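Local coordinates for O-phospho-L-seryl-tRNA:Cys-tRNA synthase (Methanocaldococcus jannaschii DSM 2661, PDB 5X6B), which probably uses pyridoxal phosphate to convert O-phosphoserine attached to tRNA(Cys) into cysteine, the indirect route to Cys-tRNA in methanogens, at residues Lys101-Leu104 / Glu105-Lys109; Ala231-Val234 / Gly235-Val239; Leu298-Val301 / Thr302-Ser306; Ala305-Pro308 / His309-Arg313. One frame throughout, in Å; residues are numbered along the deposited sequence.

Contact 1 (Lys101-Leu104 / Glu105-Lys109); sequences KDFL and EDIAK
Residues 101-104 and 105-109 are successive parts of helix 100-111, and Glu105 N, Asp106 N and Ile107 N each bond to the carbonyl four residues back. The middle rung, Asp106 N to Asp102 O, is 2.9 Å long. Ile107 N to Phe103 O follows at 2.7 Å, with the donor tilted 23° from the carbonyl plane. The next rung, Ala108 N to Leu104 O, is weak.

On the buried side, Ile107 packs against Phe103 and Leu104. CB of Ile107 lies over one face of the Phe103 ring, 4.4 Å from its CZ. The CG2 methyl of Ile107 sits between its own backbone N and carbonyl carbon, and this turns it back toward the preceding turn. There it meets Leu104 CD2 at 4.1 Å, the two side chains crossing at a slant. The Phe103 ring also reaches helix 298-305, while Leu104 and Ile107 touch strand 115-119.

Asp102 and Glu105 form an acidic outer side. They lie side by side and point the same way, with Asp102 OD1 3.9 Å from Glu105 OE2 and the carboxylate planes 37° apart. Two like charges this close would be expected to repel, unless solvent screens them. Asp106 is buried at the subunit interface: its OD2 is hydrogen-bonded to the hydroxyl of Tyr44 of the second subunit, against which Phe103 also packs.

This is an amphipathic alpha helix. Its apolar residues face the core, Asp102 and Glu105 lie on the outer side, and Asp106 and Phe103 contribute to the subunit interface.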
# COMPACT_ATOMS: atom_id res chain seq x y z
N LYS B 101 -4.53 12.67 -8.54
CA LYS B 101 -4.50 14.09 -8.83
C LYS B 101 -5.18 14.87 -7.70
O LYS B 101 -4.61 15.82 -7.16
CB LYS B 101 -5.19 14.38 -10.16
CG LYS B 101 -5.29 15.85 -10.51
CD LYS B 101 -6.34 16.07 -11.57
CE LYS B 101 -6.06 17.32 -12.37
NZ LYS B 101 -6.64 17.25 -13.75
N ASP B 102 -6.39 14.47 -7.35
CA ASP B 102 -7.15 15.14 -6.30
C ASP B 102 -6.45 15.02 -4.95
O ASP B 102 -6.45 15.95 -4.15
CB ASP B 102 -8.56 14.56 -6.22
CG ASP B 102 -9.43 14.98 -7.39
OD1 ASP B 102 -9.02 15.93 -8.10
OD2 ASP B 102 -10.49 14.37 -7.61
N PHE B 103 -5.84 13.86 -4.70
CA PHE B 103 -5.12 13.64 -3.46
C PHE B 103 -3.90 14.56 -3.35
O PHE B 103 -3.60 15.09 -2.28
CB PHE B 103 -4.69 12.18 -3.34
CG PHE B 103 -3.74 11.92 -2.21
CD1 PHE B 103 -4.16 11.98 -0.90
CD2 PHE B 103 -2.41 11.63 -2.47
CE1 PHE B 103 -3.28 11.74 0.14
CE2 PHE B 103 -1.52 11.39 -1.44
CZ PHE B 103 -1.96 11.45 -0.13
N LEU B 104 -3.21 14.74 -4.47
CA LEU B 104 -2.01 15.56 -4.49
C LEU B 104 -2.32 17.03 -4.25
O LEU B 104 -1.52 17.75 -3.65
CB LEU B 104 -1.25 15.37 -5.80
CG LEU B 104 -0.43 14.09 -5.84
CD1 LEU B 104 0.32 13.97 -7.16
CD2 LEU B 104 0.53 14.07 -4.66
N GLU B 105 -3.47 17.48 -4.73
CA GLU B 105 -3.87 18.85 -4.46
C GLU B 105 -4.37 18.98 -3.02
O GLU B 105 -4.13 20.00 -2.37
CB GLU B 105 -4.93 19.31 -5.47
CG GLU B 105 -6.37 19.12 -5.03
CD GLU B 105 -7.35 19.31 -6.17
OE1 GLU B 105 -6.90 19.62 -7.30
OE2 GLU B 105 -8.57 19.17 -5.94
N ASP B 106 -5.05 17.96 -2.51
CA ASP B 106 -5.55 17.99 -1.14
C ASP B 106 -4.40 17.92 -0.14
O ASP B 106 -4.43 18.58 0.90
CB ASP B 106 -6.54 16.85 -0.89
CG ASP B 106 -7.84 17.04 -1.64
OD1 ASP B 106 -8.12 18.18 -2.08
OD2 ASP B 106 -8.59 16.05 -1.80
N ILE B 107 -3.38 17.13 -0.46
CA ILE B 107 -2.22 17.01 0.41
C ILE B 107 -1.40 18.30 0.34
O ILE B 107 -0.62 18.61 1.24
CB ILE B 107 -1.34 15.79 0.04
CG1 ILE B 107 -0.39 15.44 1.18
CG2 ILE B 107 -0.55 16.05 -1.23
CD1 ILE B 107 -1.10 14.95 2.42
N ALA B 108 -1.59 19.06 -0.73
CA ALA B 108 -0.93 20.35 -0.89
C ALA B 108 -1.58 21.40 0.01
O ALA B 108 -0.89 22.12 0.72
CB ALA B 108 -0.94 20.79 -2.34
N LYS B 109 -2.91 21.47 -0.04
CA LYS B 109 -3.65 22.37 0.83
C LYS B 109 -3.37 22.04 2.29
O LYS B 109 -3.17 22.93 3.11
CB LYS B 109 -5.16 22.28 0.56
CG LYS B 109 -5.60 22.77 -0.81
CD LYS B 109 -7.13 22.71 -0.92
CE LYS B 109 -7.61 23.18 -2.28
NZ LYS B 109 -9.10 23.10 -2.40

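Contact 2 (Ala231-Val234 / Gly235-Val239); sequences AYTV and GRMPV
The chain from Ala231 to Val239 is a loop without regular helix or strand, and it turns around Thr233 O, which accepts both Arg236 N and Met237 N at 3.0 Å. The two donors arrive differently. Met237 N lies nearly along the C=O axis, whereas Arg236 N stands 46° out of the carbonyl plane. Gly235 has phi 103°, and a side chain there would collide with Val234 O.

Tyr232 and Arg236 run alongside each other and point the same way. The edge of the ring stands on one face of the guanidinium, the two planes being 89° apart. Tyr232 CE1 is 3.3 Å from Arg236 NH1. Elsewhere in the turn, Thr233 CG2 touches Met237 CE at 4.0 Å. Val239 CG2 packs on Val234 CG2 at 4.1 Å, the two valines crossing nearly at right angles.

The guanidinium has further partners around it. NH2 forms a salt bridge with Asp347, NE bonds to Ser256, and NH1 bonds to the carbonyl of the pyridoxal-phosphate lysine at position 255. Asp347 probably balances the charge of this buried arginine, and the bonds to Ser256 and the position-255 carbonyl tie the loop to the chain at the cofactor lysine.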
# COMPACT_ATOMS: atom_id res chain seq x y z
N ALA B 231 9.53 14.68 7.97
CA ALA B 231 9.46 13.32 8.48
C ALA B 231 9.27 13.49 9.98
O ALA B 231 9.94 14.32 10.58
CB ALA B 231 10.73 12.54 8.17
N TYR B 232 8.33 12.74 10.55
CA TYR B 232 8.00 12.79 11.98
C TYR B 232 7.17 13.99 12.43
O TYR B 232 6.89 14.10 13.62
CB TYR B 232 9.26 12.75 12.86
CG TYR B 232 9.64 11.40 13.39
CD1 TYR B 232 8.67 10.49 13.81
CD2 TYR B 232 10.97 11.04 13.52
CE1 TYR B 232 9.03 9.26 14.32
CE2 TYR B 232 11.34 9.81 14.03
CZ TYR B 232 10.36 8.92 14.42
OH TYR B 232 10.72 7.70 14.93
N THR B 233 6.79 14.87 11.52
CA THR B 233 5.82 15.91 11.91
C THR B 233 4.56 15.89 11.06
O THR B 233 3.46 15.98 11.60
CB THR B 233 6.41 17.34 11.84
OG1 THR B 233 6.88 17.61 10.51
CG2 THR B 233 7.54 17.49 12.83
N VAL B 234 4.70 15.78 9.75
CA VAL B 234 3.52 15.76 8.88
C VAL B 234 2.75 14.47 9.10
O VAL B 234 3.28 13.37 8.91
CB VAL B 234 3.89 15.91 7.39
CG1 VAL B 234 2.75 15.46 6.51
CG2 VAL B 234 4.23 17.36 7.09
N GLY B 235 1.49 14.61 9.51
CA GLY B 235 0.66 13.46 9.82
C GLY B 235 0.52 13.21 11.31
O GLY B 235 -0.29 12.38 11.72
N ARG B 236 1.30 13.92 12.12
CA ARG B 236 1.15 13.88 13.58
C ARG B 236 0.63 15.21 14.10
O ARG B 236 -0.39 15.26 14.80
CB ARG B 236 2.48 13.55 14.27
CG ARG B 236 3.06 12.24 13.86
CD ARG B 236 4.19 11.76 14.77
NE ARG B 236 4.74 10.52 14.22
CZ ARG B 236 5.39 9.61 14.93
NH1 ARG B 236 5.85 8.51 14.34
NH2 ARG B 236 5.58 9.78 16.22
N MET B 237 1.34 16.28 13.76
CA MET B 237 0.95 17.63 14.13
C MET B 237 0.69 18.43 12.87
O MET B 237 1.18 18.07 11.80
CB MET B 237 2.04 18.29 14.98
CG MET B 237 3.29 18.64 14.21
SD MET B 237 4.60 19.27 15.27
CE MET B 237 5.19 17.79 16.07
N PRO B 238 -0.11 19.50 12.97
CA PRO B 238 -0.35 20.35 11.80
C PRO B 238 0.91 21.09 11.36
O PRO B 238 1.74 21.45 12.20
CB PRO B 238 -1.42 21.33 12.28
CG PRO B 238 -1.35 21.29 13.77
CD PRO B 238 -0.94 19.90 14.12
N VAL B 239 1.06 21.30 10.06
CA VAL B 239 2.25 21.97 9.51
C VAL B 239 1.87 22.93 8.39
O VAL B 239 1.26 22.54 7.41
CB VAL B 239 3.27 20.95 8.97
CG1 VAL B 239 4.37 21.67 8.20
CG2 VAL B 239 3.87 20.13 10.10

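Contact 3 (Leu298-Val301 / Thr302-Ser306); sequences LPIV and TLMAS
Thr302 reaches back to the turn before it in helix 298-305. Its CB is 3.7 Å from Pro299 O. From CB the branches part. OG1 sits between the backbone N and the carbonyl carbon, chi1 63°, which brings it to Pro299 O at 2.6 Å as a hydrogen-bond donor. CG2 lies beside the backbone N and touches Leu298 O at 3.5 Å. Leu303 N also bonds to Pro299 O, at 3.0 Å, and both donors approach from the same face of the carbonyl plane. OG1 has another partner in Ser260 N, so the hydroxyl links the helix to a nearby loop. A valine in its place would probably leave Ser260 N without this acceptor and Pro299 O with one donor fewer.

Elsewhere the side chains meet through apolar groups. Ile300 CD1 meets Leu303 CD2 at 3.9 Å, and Met304, bent at its last torsion, brings CE to 4.4 Å from Ile300 CG1. These three side chains also receive Phe103 of helix 100-111. Leu298 packs on Leu298 of the second subunit.

A serine or threonine hydroxyl bonded back to a carbonyl of the preceding turn is familiar in alpha helices; this helix lies at the subunit interface.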
# COMPACT_ATOMS: atom_id res chain seq x y z
N LEU B 298 0.72 -0.31 -3.92
CA LEU B 298 0.05 -0.38 -2.62
C LEU B 298 0.25 0.80 -1.66
O LEU B 298 -0.74 1.30 -1.10
CB LEU B 298 0.47 -1.68 -1.93
CG LEU B 298 -0.47 -2.32 -0.91
CD1 LEU B 298 -1.88 -2.40 -1.47
CD2 LEU B 298 0.05 -3.70 -0.55
N PRO B 299 1.50 1.26 -1.45
CA PRO B 299 1.68 2.30 -0.43
C PRO B 299 0.90 3.60 -0.68
O PRO B 299 0.40 4.19 0.27
CB PRO B 299 3.19 2.57 -0.48
CG PRO B 299 3.77 1.29 -0.97
CD PRO B 299 2.79 0.81 -1.99
N ILE B 300 0.80 4.03 -1.93
CA ILE B 300 0.10 5.28 -2.23
C ILE B 300 -1.40 5.09 -2.00
O ILE B 300 -2.12 6.04 -1.65
CB ILE B 300 0.38 5.75 -3.69
CG1 ILE B 300 -0.21 7.14 -3.93
CG2 ILE B 300 -0.17 4.77 -4.71
CD1 ILE B 300 0.38 8.22 -3.05
N VAL B 301 -1.87 3.86 -2.17
CA VAL B 301 -3.27 3.54 -1.93
C VAL B 301 -3.59 3.60 -0.44
O VAL B 301 -4.64 4.10 -0.05
CB VAL B 301 -3.63 2.16 -2.50
CG1 VAL B 301 -5.07 1.79 -2.15
CG2 VAL B 301 -3.43 2.16 -4.00
N THR B 302 -2.68 3.09 0.38
CA THR B 302 -2.86 3.18 1.83
C THR B 302 -2.78 4.63 2.29
O THR B 302 -3.50 5.03 3.20
CB THR B 302 -1.82 2.34 2.58
OG1 THR B 302 -0.50 2.83 2.32
CG2 THR B 302 -1.90 0.88 2.16
N LEU B 303 -1.92 5.41 1.64
CA LEU B 303 -1.74 6.82 1.99
C LEU B 303 -3.02 7.61 1.73
O LEU B 303 -3.43 8.43 2.56
CB LEU B 303 -0.57 7.43 1.20
CG LEU B 303 -0.12 8.84 1.56
CD1 LEU B 303 0.34 8.92 3.01
CD2 LEU B 303 1.00 9.30 0.64
N MET B 304 -3.66 7.36 0.59
CA MET B 304 -4.94 7.98 0.27
C MET B 304 -6.05 7.47 1.19
O MET B 304 -6.97 8.22 1.55
CB MET B 304 -5.32 7.72 -1.19
CG MET B 304 -4.47 8.47 -2.20
SD MET B 304 -5.05 8.23 -3.90
CE MET B 304 -4.58 6.52 -4.18
N ALA B 305 -5.98 6.21 1.57
CA ALA B 305 -7.00 5.60 2.43
C ALA B 305 -6.88 6.07 3.88
O ALA B 305 -7.89 6.32 4.54
CB ALA B 305 -6.91 4.09 2.35
N SER B 306 -5.66 6.17 4.38
CA SER B 306 -5.42 6.63 5.75
C SER B 306 -5.55 8.14 5.88
O SER B 306 -5.49 8.67 6.99
CB SER B 306 -4.04 6.20 6.23
OG SER B 306 -3.92 4.79 6.21

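Contact 4 (Ala305-Pro308 / His309-Arg313); sequences ASFP and HVVER
Backbone bonds come first. Ser306 O accepts Val310 N at 2.8 Å, and Phe307 O accepts Val311 N at 2.9 Å in an almost straight bond, the angle at the hydrogen being 173°. Glu312 N to Pro308 O is longer, at 3.2 Å. A second bond from Val310 N, to Phe307 O, is weak.

The aromatic contact joins Phe307 and Val311. The ring's CG is anti to the backbone N, chi1 -176°, and this lays the ring where a methyl can cover it. Val311 CG2 stands over the ring face, 3.8 Å from the centroid and 17° off the normal, a CH-pi contact. Edge-to-face contacts with Phe103 and with Tyr44 of the second subunit complete the cluster. A serine here would probably open a gap beside Val311 CG2 and cost Phe103 and Tyr44 of the second subunit this edge-to-face partner.

Other van der Waals contacts fall on Ser306 O. Val310 CG2 touches it at 3.2 Å, and CB of His309 lies 3.5 Å from the same oxygen. The Ser306 hydroxyl has its main partner in Ala258 O.

The chemistry is thus divided: main-chain bonds hold the turns of the helix, the CH-pi contact braces the Phe307 ring against its own helix, and edge-to-face contacts join that ring to helix 100-111 and the second subunit.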
# COMPACT_ATOMS: atom_id res chain seq x y z
N ALA B 305 -5.98 6.21 1.57
CA ALA B 305 -7.00 5.60 2.43
C ALA B 305 -6.88 6.07 3.88
O ALA B 305 -7.89 6.32 4.54
CB ALA B 305 -6.91 4.09 2.35
N SER B 306 -5.66 6.17 4.38
CA SER B 306 -5.42 6.63 5.75
C SER B 306 -5.55 8.14 5.88
O SER B 306 -5.49 8.67 6.99
CB SER B 306 -4.04 6.20 6.23
OG SER B 306 -3.92 4.79 6.21
N PHE B 307 -5.72 8.83 4.76
CA PHE B 307 -5.67 10.29 4.76
C PHE B 307 -6.75 10.94 5.64
O PHE B 307 -6.42 11.82 6.44
CB PHE B 307 -5.74 10.82 3.33
CG PHE B 307 -5.60 12.31 3.23
CD1 PHE B 307 -4.46 12.94 3.69
CD2 PHE B 307 -6.61 13.08 2.67
CE1 PHE B 307 -4.33 14.32 3.61
CE2 PHE B 307 -6.48 14.45 2.58
CZ PHE B 307 -5.34 15.07 3.05
N PRO B 308 -8.02 10.53 5.52
CA PRO B 308 -9.01 11.14 6.42
C PRO B 308 -8.73 10.87 7.90
O PRO B 308 -8.94 11.75 8.73
CB PRO B 308 -10.33 10.49 5.99
CG PRO B 308 -10.10 10.05 4.59
CD PRO B 308 -8.67 9.62 4.55
N HIS B 309 -8.26 9.67 8.21
CA HIS B 309 -7.86 9.34 9.58
C HIS B 309 -6.69 10.20 10.03
O HIS B 309 -6.58 10.55 11.20
CB HIS B 309 -7.50 7.86 9.68
CG HIS B 309 -6.81 7.49 10.95
ND1 HIS B 309 -7.42 7.57 12.18
CD2 HIS B 309 -5.55 7.03 11.19
CE1 HIS B 309 -6.57 7.18 13.13
NE2 HIS B 309 -5.43 6.85 12.54
N VAL B 310 -5.80 10.54 9.09
CA VAL B 310 -4.62 11.35 9.41
C VAL B 310 -5.00 12.81 9.66
O VAL B 310 -4.55 13.41 10.65
CB VAL B 310 -3.56 11.25 8.29
CG1 VAL B 310 -2.55 12.38 8.40
CG2 VAL B 310 -2.87 9.90 8.35
N VAL B 311 -5.83 13.37 8.78
CA VAL B 311 -6.33 14.74 8.94
C VAL B 311 -7.00 14.94 10.30
O VAL B 311 -6.83 15.98 10.94
CB VAL B 311 -7.33 15.10 7.82
CG1 VAL B 311 -8.01 16.43 8.10
CG2 VAL B 311 -6.63 15.14 6.48
N GLU B 312 -7.75 13.95 10.75
CA GLU B 312 -8.48 14.06 12.00
C GLU B 312 -7.58 13.86 13.22
O GLU B 312 -7.88 14.36 14.31
CB GLU B 312 -9.63 13.06 12.03
CG GLU B 312 -10.79 13.44 11.13
CD GLU B 312 -11.50 14.70 11.58
OE1 GLU B 312 -11.71 14.87 12.80
OE2 GLU B 312 -11.86 15.52 10.71
N ARG B 313 -6.47 13.15 13.05
CA ARG B 313 -5.62 12.84 14.19
C ARG B 313 -4.60 13.93 14.47
O ARG B 313 -4.06 14.00 15.57
CB ARG B 313 -4.92 11.49 14.00
CG ARG B 313 -3.68 11.51 13.12
CD ARG B 313 -3.14 10.10 12.96
NE ARG B 313 -1.87 10.05 12.24
CZ ARG B 313 -1.18 8.94 12.01
NH1 ARG B 313 -1.64 7.78 12.43
NH2 ARG B 313 -0.03 9.00 11.36

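Contact 1 comes first along the chain, then contact 2, and contacts 3 and 4 follow in sequence, sharing Ala305 and Ser306. Helix 100-111 of contact 1 lies against both later helices, 298-305 and 307-314. Toward contact 4, Ile107 CD1 meets Phe307 CE1 at 3.5 Å. The centres of contacts 1, 3 and 4 are 11 to 13 Å apart, and all three touch the second subunit. Contact 2 lies in the loop between strands 226-229 and 248-252 of the mixed sheet. It meets contact 4 through Gly235 O and Arg313 NE, a probable hydrogen bond. The interface helices are thereby linked to the loop beside the cofactor lysine.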